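Long-range contacts in putative cell adhesion protein (Bacteroides fragilis, PDB 4H40), which is a putative cell adhesion protein of the fimbrillin-like family and probably serves as a building block or tip component of surface pili: residues Y62-K66 / D220-G224; S207-Q211 / P228-G232. All coordinates share one frame. Residues are numbered along the deposited sequence.

Interaction 1 (Y62-K66 / D220-G224); sequences YDDAK and DWVNG
Residues 62-66 leave the end of strand 56-62 and fold at once into a type I beta turn from Asp63 to Lys66, closed by Lys66 N to Asp63 O at 3.0 Å; Lys66, the last residue of the turn, has a positive phi (65/34). Residues 220-224 are wound into one short 3-10 turn over 221-223, held by Asn223 N to Asp220 O at 3.2 Å and Gly224 N to Trp221 O at 3.1 Å, and Gly224 leaves it at phi 112°, where a CB would jam against the preceding carbonyl. The two backbones come closest at Lys66 and Val222, CA to CA 7.0 Å. Val222 (chi1 p) points toward the turn and is the centre of the contact. Its CG2 sits over one face of the Tyr62 ring, 3.6 Å from the ring centroid and 8° off the normal, a CH-pi contact, while its CG1 lies 3.9 Å from Lys66 O. Tyr62, chi1 m, extends so that its OH ends 3.9 Å from Trp221 CE3. Lys66 CB lies 4.1 Å from Val222 CG2. From there the Lys66 side chain, chi1 m and then fully extended, brings NZ within 2.9 Å of a water, which also gives a weak bond to Val222 O at 3.3 Å. Beyond the pair, Arg118 of strand 113-121 makes a cation-pi contact with Trp221, and Met152 touches both Lys66 and Val222. In this all-beta, fimbrillin-like protein, the 3-10 turn of the long connection between strands 197-207 and 230-231 thus packs on the turn ending strand 56-62, beside strand 113-121 of the mixed sheet.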
loop_
_atom_site.group_PDB
_atom_site.type_symbol
_atom_site.label_atom_id
_atom_site.label_comp_id
_atom_site.label_asym_id
_atom_site.label_seq_id
_atom_site.Cartn_x
_atom_site.Cartn_y
_atom_site.Cartn_z
ATOM N N TYR B 62 -1.084 30.490 32.987
ATOM C CA TYR B 62 -2.411 30.392 33.600
ATOM C C TYR B 62 -2.304 30.553 35.124
ATOM O O TYR B 62 -1.260 30.228 35.686
ATOM C CB TYR B 62 -3.075 29.042 33.274
ATOM C CG TYR B 62 -3.185 28.730 31.798
ATOM C CD1 TYR B 62 -2.176 28.043 31.134
ATOM C CD2 TYR B 62 -4.326 29.072 31.076
ATOM C CE1 TYR B 62 -2.277 27.745 29.776
ATOM C CE2 TYR B 62 -4.450 28.758 29.722
ATOM C CZ TYR B 62 -3.426 28.089 29.078
ATOM O OH TYR B 62 -3.545 27.788 27.740
ATOM N N ASP B 63 -3.374 31.011 35.803
ATOM C CA ASP B 63 -3.331 31.105 37.267
ATOM C C ASP B 63 -3.600 29.698 37.869
ATOM O O ASP B 63 -3.732 28.734 37.107
ATOM C CB ASP B 63 -4.308 32.177 37.805
ATOM C CG ASP B 63 -5.782 32.018 37.462
ATOM O OD1 ASP B 63 -6.171 30.935 36.979
ATOM O OD2 ASP B 63 -6.552 32.967 37.712
ATOM N N ASP B 64 -3.682 29.582 39.215
ATOM C CA ASP B 64 -3.928 28.306 39.906
ATOM C C ASP B 64 -5.308 27.690 39.553
ATOM O O ASP B 64 -5.486 26.481 39.700
ATOM C CB ASP B 64 -3.776 28.456 41.440
ATOM C CG ASP B 64 -4.443 29.675 42.050
ATOM O OD1 ASP B 64 -5.689 29.791 41.943
ATOM O OD2 ASP B 64 -3.730 30.485 42.684
ATOM N N ALA B 65 -6.253 28.512 39.054
ATOM C CA ALA B 65 -7.592 28.088 38.645
ATOM C C ALA B 65 -7.674 27.809 37.117
ATOM O O ALA B 65 -8.772 27.619 36.584
ATOM C CB ALA B 65 -8.613 29.139 39.050
ATOM N N LYS B 66 -6.504 27.756 36.433
ATOM C CA LYS B 66 -6.313 27.468 34.998
ATOM C C LYS B 66 -6.920 28.554 34.068
ATOM O O LYS B 66 -7.347 28.243 32.946
ATOM C CB LYS B 66 -6.836 26.062 34.612
ATOM C CG LYS B 66 -6.019 24.907 35.181
ATOM C CD LYS B 66 -6.593 23.581 34.722
ATOM C CE LYS B 66 -5.919 22.379 35.341
ATOM N NZ LYS B 66 -6.321 21.113 34.655
ATOM N N ASP B 220 -11.221 23.521 24.574
ATOM C CA ASP B 220 -10.674 23.869 25.886
ATOM C C ASP B 220 -9.317 23.177 26.053
ATOM O O ASP B 220 -9.199 22.160 26.732
ATOM C CB ASP B 220 -11.685 23.496 26.993
ATOM C CG ASP B 220 -11.391 24.022 28.390
ATOM O OD1 ASP B 220 -10.597 24.991 28.515
ATOM O OD2 ASP B 220 -12.004 23.510 29.353
ATOM N N TRP B 221 -8.297 23.730 25.387
ATOM C CA TRP B 221 -6.947 23.184 25.351
ATOM C C TRP B 221 -6.318 22.992 26.743
ATOM O O TRP B 221 -5.726 21.948 26.986
ATOM C CB TRP B 221 -6.035 24.067 24.486
ATOM C CG TRP B 221 -4.687 23.465 24.232
ATOM C CD1 TRP B 221 -4.417 22.182 23.848
ATOM C CD2 TRP B 221 -3.419 24.125 24.356
ATOM N NE1 TRP B 221 -3.061 22.004 23.721
ATOM C CE2 TRP B 221 -2.422 23.182 24.017
ATOM C CE3 TRP B 221 -3.031 25.434 24.672
ATOM C CZ2 TRP B 221 -1.057 23.491 24.044
ATOM C CZ3 TRP B 221 -1.680 25.746 24.670
ATOM C CH2 TRP B 221 -0.710 24.780 24.365
ATOM N N VAL B 222 -6.469 23.969 27.648
ATOM C CA VAL B 222 -5.894 23.931 28.998
ATOM C C VAL B 222 -6.462 22.747 29.862
ATOM O O VAL B 222 -5.795 22.296 30.802
ATOM C CB VAL B 222 -6.058 25.301 29.695
ATOM C CG1 VAL B 222 -7.511 25.604 30.027
ATOM C CG2 VAL B 222 -5.167 25.413 30.925
ATOM N N ASN B 223 -7.652 22.228 29.526
ATOM C CA ASN B 223 -8.218 21.129 30.296
ATOM C C ASN B 223 -8.062 19.760 29.590
ATOM O O ASN B 223 -8.608 18.765 30.073
ATOM C CB ASN B 223 -9.659 21.419 30.655
ATOM C CG ASN B 223 -9.765 22.433 31.769
ATOM O OD1 ASN B 223 -10.022 23.616 31.533
ATOM N ND2 ASN B 223 -9.518 22.006 33.005
ATOM N N GLY B 224 -7.280 19.713 28.507
ATOM C CA GLY B 224 -6.959 18.470 27.808
ATOM C C GLY B 224 -7.490 18.225 26.403
ATOM O O GLY B 224 -7.273 17.133 25.865
HETATM O O HOH W 1 -5.180 19.527 32.507
#

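Interaction 2 (S207-Q211 / P228-G232); sequences SGIQQ and PVKVG
Gln210 and Gly232 are where the two segments meet, their CA atoms 3.8 Å apart, and Lys230 completes the contact. The touching parts run at 136° to each other, with 207-211 irregular after Ser207 ends its strand: Gly208 turns at positive phi (84/35), Ile209 is extended and Gln210 lies at -55/133. Gly232 (-76/173) fits its bare CA against this bend, 3.5 Å from Ile209 O and 3.6 Å from Gln210 N; a CB here would clash with Ile209 C, Gly208 O and Gln210 N, so close an approach needs glycine. Just before it, the short, weakly bonded strand 230-231 forms the edge of a three-stranded sheet, parallel to 260-262, while 207-211 continues from strand 197-207 of the four-stranded antiparallel sheet. The contact thus joins two sheets of the fimbrillin-like fold. Gln210, chi1 t and chi2 p, lays its side chain along the other segment so that its amide lies beside the Lys230 backbone; the modelled OE1 is 2.7 Å from Lys230 O, although the amide is probably turned over. The aliphatic part of Lys230 packs beside this amide. Backbone bonds from Ile209 to Asp233 and Ala236 fix the bend from the side of the following loop.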
loop_
_atom_site.group_PDB
_atom_site.type_symbol
_atom_site.label_atom_id
_atom_site.label_comp_id
_atom_site.label_asym_id
_atom_site.label_seq_id
_atom_site.Cartn_x
_atom_site.Cartn_y
_atom_site.Cartn_z
ATOM N N SER B 207 -4.185 16.006 -1.622
ATOM C CA SER B 207 -5.603 16.379 -1.691
ATOM C C SER B 207 -6.477 15.385 -0.946
ATOM O O SER B 207 -6.132 14.207 -0.862
ATOM C CB SER B 207 -6.054 16.435 -3.151
ATOM O OG SER B 207 -5.723 17.662 -3.784
ATOM N N GLY B 208 -7.609 15.868 -0.445
ATOM C CA GLY B 208 -8.583 15.064 0.283
ATOM C C GLY B 208 -8.249 14.898 1.747
ATOM O O GLY B 208 -8.496 13.843 2.337
ATOM N N ILE B 209 -7.677 15.943 2.343
ATOM C CA ILE B 209 -7.276 15.907 3.745
ATOM C C ILE B 209 -8.244 16.798 4.581
ATOM O O ILE B 209 -9.168 17.391 4.019
ATOM C CB ILE B 209 -5.775 16.276 3.894
ATOM C CG1 ILE B 209 -5.363 17.418 2.920
ATOM C CG2 ILE B 209 -4.944 15.046 3.680
ATOM C CD1 ILE B 209 -4.189 18.250 3.344
ATOM N N GLN B 210 -8.095 16.800 5.916
ATOM C CA GLN B 210 -8.935 17.559 6.836
ATOM C C GLN B 210 -8.962 19.019 6.488
ATOM O O GLN B 210 -7.905 19.610 6.240
ATOM C CB GLN B 210 -8.417 17.405 8.272
ATOM C CG GLN B 210 -9.256 18.087 9.350
ATOM C CD GLN B 210 -10.368 17.192 9.805
ATOM O OE1 GLN B 210 -10.142 16.190 10.490
ATOM N NE2 GLN B 210 -11.589 17.522 9.408
ATOM N N GLN B 211 -10.174 19.608 6.463
ATOM C CA GLN B 211 -10.320 21.049 6.309
ATOM C C GLN B 211 -10.111 21.629 7.720
ATOM O O GLN B 211 -10.717 21.102 8.657
ATOM C CB GLN B 211 -11.674 21.432 5.691
ATOM C CG GLN B 211 -11.734 22.887 5.204
ATOM C CD GLN B 211 -10.986 23.128 3.907
ATOM O OE1 GLN B 211 -9.858 23.650 3.893
ATOM N NE2 GLN B 211 -11.592 22.748 2.785
ATOM N N PRO B 228 -9.168 16.901 16.735
ATOM C CA PRO B 228 -9.898 15.657 16.431
ATOM C C PRO B 228 -9.424 14.994 15.146
ATOM O O PRO B 228 -8.862 15.663 14.275
ATOM C CB PRO B 228 -11.346 16.129 16.294
ATOM C CG PRO B 228 -11.227 17.535 15.815
ATOM C CD PRO B 228 -10.006 18.094 16.482
ATOM N N VAL B 229 -9.707 13.684 15.025
ATOM C CA VAL B 229 -9.390 12.864 13.849
ATOM C C VAL B 229 -10.701 12.657 13.045
ATOM O O VAL B 229 -11.256 11.547 13.027
ATOM C CB VAL B 229 -8.689 11.510 14.189
ATOM C CG1 VAL B 229 -7.937 10.970 12.972
ATOM C CG2 VAL B 229 -7.751 11.630 15.392
ATOM N N LYS B 230 -11.222 13.746 12.423
ATOM C CA LYS B 230 -12.464 13.658 11.633
ATOM C C LYS B 230 -12.151 13.526 10.112
ATOM O O LYS B 230 -11.003 13.725 9.681
ATOM C CB LYS B 230 -13.504 14.785 11.929
ATOM C CG LYS B 230 -12.990 16.188 12.266
ATOM C CD LYS B 230 -14.151 17.198 12.273
ATOM C CE LYS B 230 -13.824 18.533 12.908
ATOM N NZ LYS B 230 -12.903 19.357 12.072
ATOM N N VAL B 231 -13.188 13.117 9.332
ATOM C CA VAL B 231 -13.168 12.815 7.901
ATOM C C VAL B 231 -12.716 14.052 7.075
ATOM O O VAL B 231 -13.303 15.137 7.180
ATOM C CB VAL B 231 -14.546 12.232 7.425
ATOM C CG1 VAL B 231 -14.567 11.989 5.918
ATOM C CG2 VAL B 231 -14.871 10.927 8.150
ATOM N N GLY B 232 -11.673 13.846 6.271
ATOM C CA GLY B 232 -11.119 14.863 5.378
ATOM C C GLY B 232 -11.965 15.093 4.139
ATOM O O GLY B 232 -12.904 14.336 3.921
#

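Overall arrangement
From the N terminus, the chain first supplies residues 62-66, at the end of strand 56-62 in the large mixed sheet. After further strands of that sheet, up to 177-190, and strand 197-207 it delivers 207-211, then 220-224 and finally 228-232. Interaction 1 therefore closes a loop of 153 residues and interaction 2 one of 16; because 207-211 falls within the first loop and 228-232 beyond it, the two cross. Their centres are 27 Å apart. The connection between 207-211 and 228-232 spans this distance: it leaves the four-stranded sheet, packs against the end of strand 56-62 of the mixed sheet at interaction 1, and returns to the three-stranded sheet at interaction 2.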